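Local coordinates for protein aspartate aminotransferase (Thermotoga maritima, PDB 1O4S) that catalyses the reversible transfer of an amino group from L-aspartate to 2-oxoglutarate, using pyridoxal 5'-phosphate, and works as a homodimer, at residues E93-D98 and S212-D217; G86-I91 and D102-T107; F225-D230 and I238-G243. One frame throughout, in Å; residues are numbered along the deposited sequence.

Contact 1 of 3, residues E93-D98 and S212-D217; sequences ERYKKD and SDEVYD. With PLP (pyridoxal-5'-phosphate), chain M.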
loop_
_atom_site.group_PDB
_atom_site.type_symbol
_atom_site.label_atom_id
_atom_site.label_comp_id
_atom_site.label_asym_id
_atom_site.label_seq_id
_atom_site.Cartn_x
_atom_site.Cartn_y
_atom_site.Cartn_z
ATOM N N GLU B 93 -11.822 -25.148 -2.544
ATOM C CA GLU B 93 -12.322 -26.158 -3.478
ATOM C C GLU B 93 -11.202 -26.710 -4.358
ATOM O O GLU B 93 -11.120 -27.905 -4.565
ATOM C CB GLU B 93 -13.480 -25.622 -4.331
ATOM C CG GLU B 93 -14.765 -25.472 -3.514
ATOM C CD GLU B 93 -15.922 -24.806 -4.267
ATOM O OE1 GLU B 93 -17.085 -25.049 -3.862
ATOM O OE2 GLU B 93 -15.684 -24.036 -5.245
ATOM N N ARG B 94 -10.319 -25.851 -4.854
ATOM C CA ARG B 94 -9.228 -26.323 -5.709
ATOM C C ARG B 94 -8.317 -27.345 -5.015
ATOM O O ARG B 94 -7.820 -28.275 -5.669
ATOM C CB ARG B 94 -8.378 -25.164 -6.205
ATOM C CG ARG B 94 -9.094 -24.273 -7.187
ATOM C CD ARG B 94 -8.297 -23.038 -7.542
ATOM N NE ARG B 94 -7.078 -23.397 -8.263
ATOM C CZ ARG B 94 -6.098 -22.543 -8.584
ATOM N NH1 ARG B 94 -6.163 -21.251 -8.234
ATOM N NH2 ARG B 94 -5.038 -22.998 -9.261
ATOM N N TYR B 95 -8.100 -27.163 -3.710
ATOM C CA TYR B 95 -7.091 -27.923 -2.979
ATOM C C TYR B 95 -7.667 -28.779 -1.861
ATOM O O TYR B 95 -6.940 -29.276 -1.010
ATOM C CB TYR B 95 -6.022 -26.965 -2.455
ATOM C CG TYR B 95 -5.253 -26.340 -3.583
ATOM C CD1 TYR B 95 -5.341 -24.962 -3.834
ATOM C CD2 TYR B 95 -4.463 -27.118 -4.439
ATOM C CE1 TYR B 95 -4.654 -24.358 -4.884
ATOM C CE2 TYR B 95 -3.776 -26.510 -5.529
ATOM C CZ TYR B 95 -3.873 -25.122 -5.718
ATOM O OH TYR B 95 -3.237 -24.486 -6.741
ATOM N N LYS B 96 -8.980 -28.947 -1.889
ATOM C CA LYS B 96 -9.721 -29.705 -0.883
ATOM C C LYS B 96 -9.261 -29.401 0.555
ATOM O O LYS B 96 -8.765 -30.267 1.276
ATOM C CB LYS B 96 -9.723 -31.214 -1.198
ATOM C CG LYS B 96 -10.844 -31.656 -2.165
ATOM C CD LYS B 96 -12.271 -31.280 -1.689
ATOM C CE LYS B 96 -12.703 -32.056 -0.443
ATOM N NZ LYS B 96 -12.943 -33.493 -0.745
ATOM N N LYS B 97 -9.448 -28.137 0.928
ATOM C CA LYS B 97 -9.177 -27.587 2.260
ATOM C C LYS B 97 -10.387 -26.772 2.742
ATOM O O LYS B 97 -11.151 -26.229 1.936
ATOM C CB LYS B 97 -7.953 -26.672 2.210
ATOM C CG LYS B 97 -6.721 -27.352 1.644
ATOM C CD LYS B 97 -5.455 -26.553 1.874
ATOM C CE LYS B 97 -4.263 -27.280 1.289
ATOM N NZ LYS B 97 -3.763 -28.339 2.166
ATOM N N ASP B 98 -10.562 -26.713 4.056
ATOM C CA ASP B 98 -11.593 -25.909 4.685
ATOM C C ASP B 98 -10.884 -24.607 5.050
ATOM O O ASP B 98 -10.221 -24.506 6.077
ATOM C CB ASP B 98 -12.136 -26.642 5.936
ATOM C CG ASP B 98 -13.522 -26.153 6.380
ATOM O OD1 ASP B 98 -13.926 -25.027 6.008
ATOM O OD2 ASP B 98 -14.282 -26.844 7.112
ATOM N N SER B 212 4.800 -19.004 -0.094
ATOM C CA SER B 212 4.672 -19.481 -1.464
ATOM C C SER B 212 3.940 -18.496 -2.349
ATOM O O SER B 212 2.757 -18.253 -2.156
ATOM C CB SER B 212 3.956 -20.827 -1.515
ATOM O OG SER B 212 4.124 -21.366 -2.803
ATOM N N ASP B 213 4.672 -17.946 -3.307
ATOM C CA ASP B 213 4.180 -16.958 -4.247
ATOM C C ASP B 213 3.770 -17.684 -5.512
ATOM O O ASP B 213 4.607 -17.966 -6.386
ATOM C CB ASP B 213 5.298 -15.962 -4.541
ATOM C CG ASP B 213 4.888 -14.862 -5.513
ATOM O OD1 ASP B 213 3.753 -14.915 -6.076
ATOM O OD2 ASP B 213 5.681 -13.914 -5.777
ATOM N N GLU B 214 2.467 -17.922 -5.632
ATOM C CA GLU B 214 1.899 -18.724 -6.700
ATOM C C GLU B 214 1.065 -17.907 -7.702
ATOM O O GLU B 214 0.089 -18.384 -8.258
ATOM C CB GLU B 214 1.119 -19.897 -6.057
ATOM C CG GLU B 214 2.072 -20.976 -5.502
ATOM C CD GLU B 214 1.407 -22.199 -4.855
ATOM O OE1 GLU B 214 0.330 -22.690 -5.325
ATOM O OE2 GLU B 214 2.003 -22.711 -3.862
ATOM N N VAL B 215 1.469 -16.671 -7.943
ATOM C CA VAL B 215 0.678 -15.759 -8.766
ATOM C C VAL B 215 0.537 -16.196 -10.226
ATOM O O VAL B 215 -0.383 -15.744 -10.919
ATOM C CB VAL B 215 1.206 -14.317 -8.801
ATOM C CG1 VAL B 215 0.843 -13.618 -7.571
ATOM C CG2 VAL B 215 2.707 -14.256 -9.084
ATOM N N TYR B 216 1.448 -17.070 -10.680
ATOM C CA TYR B 216 1.459 -17.545 -12.065
ATOM C C TYR B 216 0.847 -18.915 -12.174
ATOM O O TYR B 216 0.951 -19.537 -13.204
ATOM C CB TYR B 216 2.887 -17.567 -12.612
ATOM C CG TYR B 216 3.503 -16.201 -12.772
ATOM C CD1 TYR B 216 3.158 -15.393 -13.840
ATOM C CD2 TYR B 216 4.454 -15.731 -11.891
ATOM C CE1 TYR B 216 3.729 -14.166 -14.017
ATOM C CE2 TYR B 216 5.033 -14.476 -12.057
ATOM C CZ TYR B 216 4.653 -13.702 -13.121
ATOM O OH TYR B 216 5.189 -12.464 -13.319
ATOM N N ASP B 217 0.174 -19.377 -11.127
ATOM C CA ASP B 217 -0.314 -20.760 -11.097
ATOM C C ASP B 217 -1.343 -21.155 -12.180
ATOM O O ASP B 217 -1.537 -22.357 -12.435
ATOM C CB ASP B 217 -0.845 -21.151 -9.711
ATOM C CG ASP B 217 -2.178 -20.483 -9.349
ATOM O OD1 ASP B 217 -2.847 -20.978 -8.407
ATOM O OD2 ASP B 217 -2.613 -19.443 -9.871
HETATM N N1 PLP M . 5.585 -12.284 -7.742
HETATM C C2 PLP M . 6.157 -12.362 -8.996
HETATM C C2A PLP M . 7.358 -13.255 -9.108
HETATM C C3 PLP M . 5.655 -11.615 -10.074
HETATM O O3 PLP M . 6.172 -11.704 -11.181
HETATM C C4 PLP M . 4.515 -10.814 -9.900
HETATM C C4A PLP M . 3.945 -10.013 -11.091
HETATM C C5 PLP M . 3.951 -10.786 -8.601
HETATM C C6 PLP M . 4.503 -11.516 -7.550
HETATM C C5A PLP M . 2.728 -9.998 -8.183
HETATM O O4P PLP M . 2.459 -8.665 -8.580
HETATM P P PLP M . 1.104 -7.915 -8.175
HETATM O O1P PLP M . 0.837 -7.146 -9.415
HETATM O O2P PLP M . 0.067 -8.897 -7.818
HETATM O O3P PLP M . 1.611 -7.074 -7.070
HETATM O O HOH W 1 -4.990 -19.166 -10.261
HETATM O O HOH W 2 -2.055 -22.263 -6.457
#

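Contact 2 of 3, residues G86-I91 and D102-T107; sequences GIAKRI and DQVVVT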
loop_
_atom_site.group_PDB
_atom_site.type_symbol
_atom_site.label_atom_id
_atom_site.label_comp_id
_atom_site.label_asym_id
_atom_site.label_seq_id
_atom_site.Cartn_x
_atom_site.Cartn_y
_atom_site.Cartn_z
ATOM N N GLY B 86 -15.230 -15.514 -1.001
ATOM C CA GLY B 86 -15.083 -16.013 -2.364
ATOM C C GLY B 86 -13.704 -16.610 -2.610
ATOM O O GLY B 86 -13.590 -17.701 -3.144
ATOM N N ILE B 87 -12.655 -15.897 -2.208
ATOM C CA ILE B 87 -11.281 -16.407 -2.304
ATOM C C ILE B 87 -11.096 -17.704 -1.499
ATOM O O ILE B 87 -10.540 -18.685 -2.008
ATOM C CB ILE B 87 -10.297 -15.358 -1.851
ATOM C CG1 ILE B 87 -10.282 -14.203 -2.853
ATOM C CG2 ILE B 87 -8.915 -15.976 -1.702
ATOM C CD1 ILE B 87 -9.638 -12.906 -2.326
ATOM N N ALA B 88 -11.583 -17.711 -0.262
ATOM C CA ALA B 88 -11.474 -18.878 0.591
ATOM C C ALA B 88 -12.155 -20.099 -0.052
ATOM O O ALA B 88 -11.618 -21.207 -0.035
ATOM C CB ALA B 88 -12.095 -18.588 1.951
ATOM N N LYS B 89 -13.336 -19.883 -0.617
ATOM C CA LYS B 89 -14.101 -20.965 -1.242
ATOM C C LYS B 89 -13.398 -21.483 -2.504
ATOM O O LYS B 89 -13.300 -22.684 -2.705
ATOM C CB LYS B 89 -15.528 -20.484 -1.550
ATOM C CG LYS B 89 -16.415 -21.514 -2.221
ATOM C CD LYS B 89 -17.764 -20.908 -2.649
ATOM C CE LYS B 89 -18.691 -21.971 -3.238
ATOM N NZ LYS B 89 -19.664 -21.337 -4.208
ATOM N N ARG B 90 -12.874 -20.587 -3.338
ATOM C CA ARG B 90 -12.212 -21.013 -4.589
ATOM C C ARG B 90 -10.949 -21.838 -4.267
ATOM O O ARG B 90 -10.817 -22.951 -4.725
ATOM C CB ARG B 90 -11.890 -19.812 -5.495
ATOM C CG ARG B 90 -11.364 -20.156 -6.938
ATOM C CD ARG B 90 -12.476 -20.441 -8.025
ATOM N N ILE B 91 -10.044 -21.296 -3.454
ATOM C CA ILE B 91 -8.792 -21.981 -3.126
ATOM C C ILE B 91 -9.082 -23.279 -2.333
ATOM O O ILE B 91 -8.486 -24.320 -2.595
ATOM C CB ILE B 91 -7.818 -21.041 -2.362
ATOM C CG1 ILE B 91 -7.534 -19.780 -3.180
ATOM C CG2 ILE B 91 -6.523 -21.776 -1.986
ATOM C CD1 ILE B 91 -7.042 -20.004 -4.624
ATOM N N ASP B 102 -11.669 -15.656 7.467
ATOM C CA ASP B 102 -10.749 -15.041 8.430
ATOM C C ASP B 102 -9.280 -15.495 8.275
ATOM O O ASP B 102 -8.406 -14.981 8.970
ATOM C CB ASP B 102 -11.260 -15.263 9.859
ATOM C CG ASP B 102 -12.546 -14.447 10.159
ATOM O OD1 ASP B 102 -13.230 -14.793 11.178
ATOM O OD2 ASP B 102 -12.979 -13.480 9.413
ATOM N N GLN B 103 -9.005 -16.418 7.349
ATOM C CA GLN B 103 -7.632 -16.799 7.007
ATOM C C GLN B 103 -7.051 -15.996 5.842
ATOM O O GLN B 103 -5.907 -16.180 5.494
ATOM C CB GLN B 103 -7.580 -18.282 6.634
ATOM C CG GLN B 103 -7.744 -19.206 7.804
ATOM C CD GLN B 103 -7.652 -20.675 7.419
ATOM O OE1 GLN B 103 -8.674 -21.331 7.281
ATOM N NE2 GLN B 103 -6.435 -21.181 7.227
ATOM N N VAL B 104 -7.874 -15.145 5.232
ATOM C CA VAL B 104 -7.555 -14.407 4.002
ATOM C C VAL B 104 -7.406 -12.924 4.315
ATOM O O VAL B 104 -8.198 -12.348 5.047
ATOM C CB VAL B 104 -8.681 -14.555 2.940
ATOM C CG1 VAL B 104 -8.376 -13.712 1.630
ATOM C CG2 VAL B 104 -8.948 -16.036 2.622
ATOM N N VAL B 105 -6.390 -12.291 3.744
ATOM C CA VAL B 105 -6.280 -10.844 3.779
ATOM C C VAL B 105 -6.091 -10.384 2.342
ATOM O O VAL B 105 -5.242 -10.892 1.626
ATOM C CB VAL B 105 -5.071 -10.343 4.626
ATOM C CG1 VAL B 105 -5.139 -8.872 4.809
ATOM C CG2 VAL B 105 -5.039 -11.041 5.990
ATOM N N VAL B 106 -6.870 -9.401 1.959
ATOM C CA VAL B 106 -6.846 -8.843 0.628
ATOM C C VAL B 106 -5.903 -7.643 0.690
ATOM O O VAL B 106 -5.991 -6.829 1.596
ATOM C CB VAL B 106 -8.271 -8.432 0.208
ATOM C CG1 VAL B 106 -8.243 -7.636 -1.115
ATOM C CG2 VAL B 106 -9.157 -9.685 0.113
ATOM N N THR B 107 -5.001 -7.571 -0.288
ATOM C CA THR B 107 -3.894 -6.642 -0.331
ATOM C C THR B 107 -3.734 -5.996 -1.700
ATOM O O THR B 107 -4.315 -6.428 -2.695
ATOM C CB THR B 107 -2.583 -7.440 -0.036
ATOM O OG1 THR B 107 -2.390 -8.451 -1.052
ATOM C CG2 THR B 107 -2.641 -8.236 1.321
#

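Contact 3 of 3, residues F225-D230 and I238-G243; sequences FTSILD and IVYING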
loop_
_atom_site.group_PDB
_atom_site.type_symbol
_atom_site.label_atom_id
_atom_site.label_comp_id
_atom_site.label_asym_id
_atom_site.label_seq_id
_atom_site.Cartn_x
_atom_site.Cartn_y
_atom_site.Cartn_z
ATOM N N PHE B 225 2.391 -28.983 -12.512
ATOM C CA PHE B 225 2.341 -27.956 -11.463
ATOM C C PHE B 225 1.837 -28.533 -10.156
ATOM O O PHE B 225 0.772 -29.128 -10.102
ATOM C CB PHE B 225 1.491 -26.711 -11.814
ATOM C CG PHE B 225 1.449 -25.698 -10.686
ATOM C CD1 PHE B 225 2.599 -25.016 -10.323
ATOM C CD2 PHE B 225 0.286 -25.480 -9.962
ATOM C CE1 PHE B 225 2.610 -24.137 -9.269
ATOM C CE2 PHE B 225 0.270 -24.586 -8.899
ATOM C CZ PHE B 225 1.438 -23.912 -8.548
ATOM N N THR B 226 2.634 -28.325 -9.111
ATOM C CA THR B 226 2.294 -28.662 -7.739
ATOM C C THR B 226 2.306 -27.377 -6.912
ATOM O O THR B 226 3.306 -26.647 -6.900
ATOM C CB THR B 226 3.342 -29.625 -7.168
ATOM O OG1 THR B 226 3.461 -30.794 -8.005
ATOM C CG2 THR B 226 2.901 -30.149 -5.829
ATOM N N SER B 227 1.204 -27.127 -6.215
ATOM C CA SER B 227 1.084 -26.007 -5.291
ATOM C C SER B 227 1.574 -26.478 -3.944
ATOM O O SER B 227 1.471 -27.665 -3.636
ATOM C CB SER B 227 -0.379 -25.593 -5.169
ATOM O OG SER B 227 -0.582 -24.684 -4.128
ATOM N N ILE B 228 2.085 -25.561 -3.133
ATOM C CA ILE B 228 2.368 -25.895 -1.743
ATOM C C ILE B 228 1.095 -26.412 -1.057
ATOM O O ILE B 228 1.170 -27.202 -0.122
ATOM C CB ILE B 228 2.969 -24.694 -0.958
ATOM C CG1 ILE B 228 3.765 -25.193 0.280
ATOM C CG2 ILE B 228 1.868 -23.687 -0.535
ATOM C CD1 ILE B 228 4.979 -26.070 -0.059
ATOM N N LEU B 229 -0.061 -25.949 -1.514
ATOM C CA LEU B 229 -1.347 -26.436 -1.002
ATOM C C LEU B 229 -1.745 -27.868 -1.482
ATOM O O LEU B 229 -2.683 -28.458 -0.938
ATOM C CB LEU B 229 -2.447 -25.438 -1.337
ATOM C CG LEU B 229 -2.209 -24.004 -0.822
ATOM C CD1 LEU B 229 -3.459 -23.176 -1.075
ATOM C CD2 LEU B 229 -1.836 -23.928 0.640
ATOM N N ASP B 230 -1.044 -28.396 -2.491
ATOM C CA ASP B 230 -1.120 -29.826 -2.864
ATOM C C ASP B 230 -0.403 -30.777 -1.884
ATOM O O ASP B 230 -0.793 -31.938 -1.738
ATOM C CB ASP B 230 -0.544 -30.039 -4.274
ATOM C CG ASP B 230 -1.501 -29.572 -5.399
ATOM O OD1 ASP B 230 -1.012 -29.003 -6.394
ATOM O OD2 ASP B 230 -2.736 -29.756 -5.374
ATOM N N ILE B 238 2.391 -22.345 6.678
ATOM C CA ILE B 238 2.243 -21.953 5.269
ATOM C C ILE B 238 1.681 -20.557 5.141
ATOM O O ILE B 238 0.663 -20.253 5.743
ATOM C CB ILE B 238 1.309 -22.919 4.525
ATOM C CG1 ILE B 238 1.777 -24.375 4.674
ATOM C CG2 ILE B 238 1.180 -22.511 3.045
ATOM C CD1 ILE B 238 3.116 -24.682 4.016
ATOM N N VAL B 239 2.334 -19.733 4.327
ATOM C CA VAL B 239 1.793 -18.445 3.904
ATOM C C VAL B 239 1.595 -18.548 2.394
ATOM O O VAL B 239 2.558 -18.657 1.649
ATOM C CB VAL B 239 2.738 -17.248 4.257
ATOM C CG1 VAL B 239 2.177 -15.942 3.768
ATOM C CG2 VAL B 239 2.984 -17.180 5.770
ATOM N N TYR B 240 0.351 -18.520 1.953
ATOM C CA TYR B 240 0.035 -18.685 0.562
ATOM C C TYR B 240 -0.273 -17.322 -0.049
ATOM O O TYR B 240 -1.063 -16.562 0.493
ATOM C CB TYR B 240 -1.141 -19.654 0.432
ATOM C CG TYR B 240 -1.652 -19.848 -0.967
ATOM C CD1 TYR B 240 -1.022 -20.741 -1.850
ATOM C CD2 TYR B 240 -2.790 -19.127 -1.424
ATOM C CE1 TYR B 240 -1.516 -20.917 -3.170
ATOM C CE2 TYR B 240 -3.286 -19.303 -2.714
ATOM C CZ TYR B 240 -2.648 -20.189 -3.590
ATOM O OH TYR B 240 -3.159 -20.373 -4.847
ATOM N N ILE B 241 0.381 -17.023 -1.170
ATOM C CA ILE B 241 0.216 -15.753 -1.854
ATOM C C ILE B 241 -0.198 -15.930 -3.305
ATOM O O ILE B 241 0.432 -16.681 -4.068
ATOM C CB ILE B 241 1.497 -14.894 -1.717
ATOM C CG1 ILE B 241 1.649 -14.547 -0.238
ATOM C CG2 ILE B 241 1.422 -13.655 -2.612
ATOM C CD1 ILE B 241 2.808 -13.815 0.112
ATOM N N ASN B 242 -1.263 -15.214 -3.677
ATOM C CA ASN B 242 -1.789 -15.203 -5.037
ATOM C C ASN B 242 -2.519 -13.869 -5.277
ATOM O O ASN B 242 -2.480 -12.969 -4.439
ATOM C CB ASN B 242 -2.663 -16.451 -5.255
ATOM C CG ASN B 242 -2.677 -16.956 -6.714
ATOM O OD1 ASN B 242 -2.506 -16.191 -7.656
ATOM N ND2 ASN B 242 -2.927 -18.256 -6.884
ATOM N N GLY B 243 -3.120 -13.713 -6.448
ATOM C CA GLY B 243 -3.916 -12.543 -6.767
ATOM C C GLY B 243 -4.385 -12.579 -8.206
ATOM O O GLY B 243 -4.306 -13.623 -8.859
#

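Contact 1 of 3, residues E93-D98 and S212-D217
Arg94 reaches from the last turn of helix 81-95 to Asp217 in a salt bridge that uses one carboxylate oxygen. Its NH2 lies 3.1 Å from Asp217 OD1, and NH1 adds a weak bond of 3.3 Å to the same OD1. This is no flat two-oxygen pairing: the guanidinium and carboxylate planes stand 47° apart, and NH2 comes in from above the carboxylate, 65° out of its plane. Asp217 CG sits between its own backbone N and carbonyl carbon (chi1 72°), which turns the acid toward the helix.

Water carries the other polar links. One water accepts from Arg94 NH1 at 3.1 Å and leans on Asp217 OD2, though that second leg is doubtfully short. Another accepts a hydrogen bond from Tyr95 OH and donates to Glu214 OE1 at 2.7 Å and to Asp217 OD1. It joins a tyrosine to two acids to which its hydroxyl makes no direct hydrogen bond. Glu214 is held by Ser212 OG, which donates to the anti lone pair of OE2 at 2.7 Å, and its OE1 pairs with Ser227.

Segment 212-217 holds the end of strand 209-213, which runs into a type I turn, Glu214 to Asp217, at the cofactor site of this PLP-dependent aminotransferase. On its far side Asp213 OD2 stands 2.6 Å from PLP N1, Val215 CG2 packs on the pyridine ring, and Tyr216 OH makes a very short bond to PLP O3.

Within the helix end Tyr95 CE1 lies over one face of the Arg94 guanidinium, 4.2 Å above its plane and toward the rim.

Contact 2 of 3, residues G86-I91 and D102-T107
Ile87 faces strand 104-107 from the middle of helix 81-95, and its side chain bridges two valines that lie two residues apart on the strand. The bond from CA to CB is directed at the strand, and at CB the chain forks. The CG2 methyl, anti to the backbone N, meets CG1 of Val104 at 4.1 Å. The other branch runs out extended through CG1 (chi2 164°) to CD1, whose tip touches CG2 of Val106, also at 4.1 Å. The two branches therefore spread along the strand, each crossing its valine at a slant. Ala88, next in the helix, fills in beside them with CB against Val104 CG2, so Val104 gives one methyl to each helix residue. No hydrogen bond crosses between the two segments; the contact is wholly apolar and buried.

The helix axis passes 9.5 Å from that of the strand at 116°, so the helix runs across the strand rather than along it. Strand 104-107 is the outermost strand of the seven-stranded sheet within this chain, antiparallel to strand 256-259. Ile87 also packs on Tyr257 and Ile259 of that neighbour, while Val105 points away from helix 81-95 and packs against helix 262-275.

Contact 3 of 3, residues F225-D230 and I238-G243
Leu229 lays its CD1 methyl over one face of the Tyr240 ring, a CH-pi contact 3.6 Å from the centroid and 15° off the ring normal. Leu229 CD2 reaches Ile238 CG2 at 4.1 Å while still close to the rim of the ring at Tyr240 CD1. Ile228 works from the side: its CG2 comes to the ring edge near Tyr240 CD1 and also meets Ile238 CG2, while its CG1 packs on Ile238 CD1 at 3.8 Å. Ile238 and Tyr240 both direct their side chains at this short helix, and the Tyr240 ring extends toward it because CG stands opposite the backbone N (chi1 176°).

The helix belongs to a beta-alpha-beta unit in which strand 209-213 leads through helix 228-231 to strand 238-243, its parallel neighbour in the large sheet.

A capping box sets the helix start. Ser227 OG accepts from Leu229 N at 3.0 Å, and Ser227 N gives a nearly straight bond (174°) to Asp230 OD1 at 2.9 Å. The serine hydroxyl also pairs with Glu214, whose other carboxylate oxygen takes Ile228 N, so the preceding loop helps place both residues.

At the far end of the ring, Asn242 ND2 donates to Tyr240 OH at 2.9 Å, with the hydroxyl in the amide plane. An alanine at Tyr240 would strip the face from under Leu229 CD1 and is likely to leave a gap there, with Asn242 ND2 losing this acceptor. The amide is also fixed at Asn242 OD1, which accepts from Gly243 N at 2.8 Å, and by a weak bond from ND2 to Asp217.

In the fold
Contacts 2 and 3 are buried and apolar where their segments meet, whereas contact 1 is partly buried and polar, with charged groups and waters at the end of helix 81-95. That helix serves both contact 1 and contact 2, and all three contacts reach the same large sheet: its outermost strand 104-107 in contact 2, and the neighbouring strands 209-213 and 238-243 in contacts 1 and 3. Contacts 1 and 3 lie closest, their centres about 4 Å apart, and share a polar seam through Glu214 and Ser227. Ile91 packs on Leu229, tying contact 2's helix to contact 3. Contact 1 alone includes residues of the cofactor pocket.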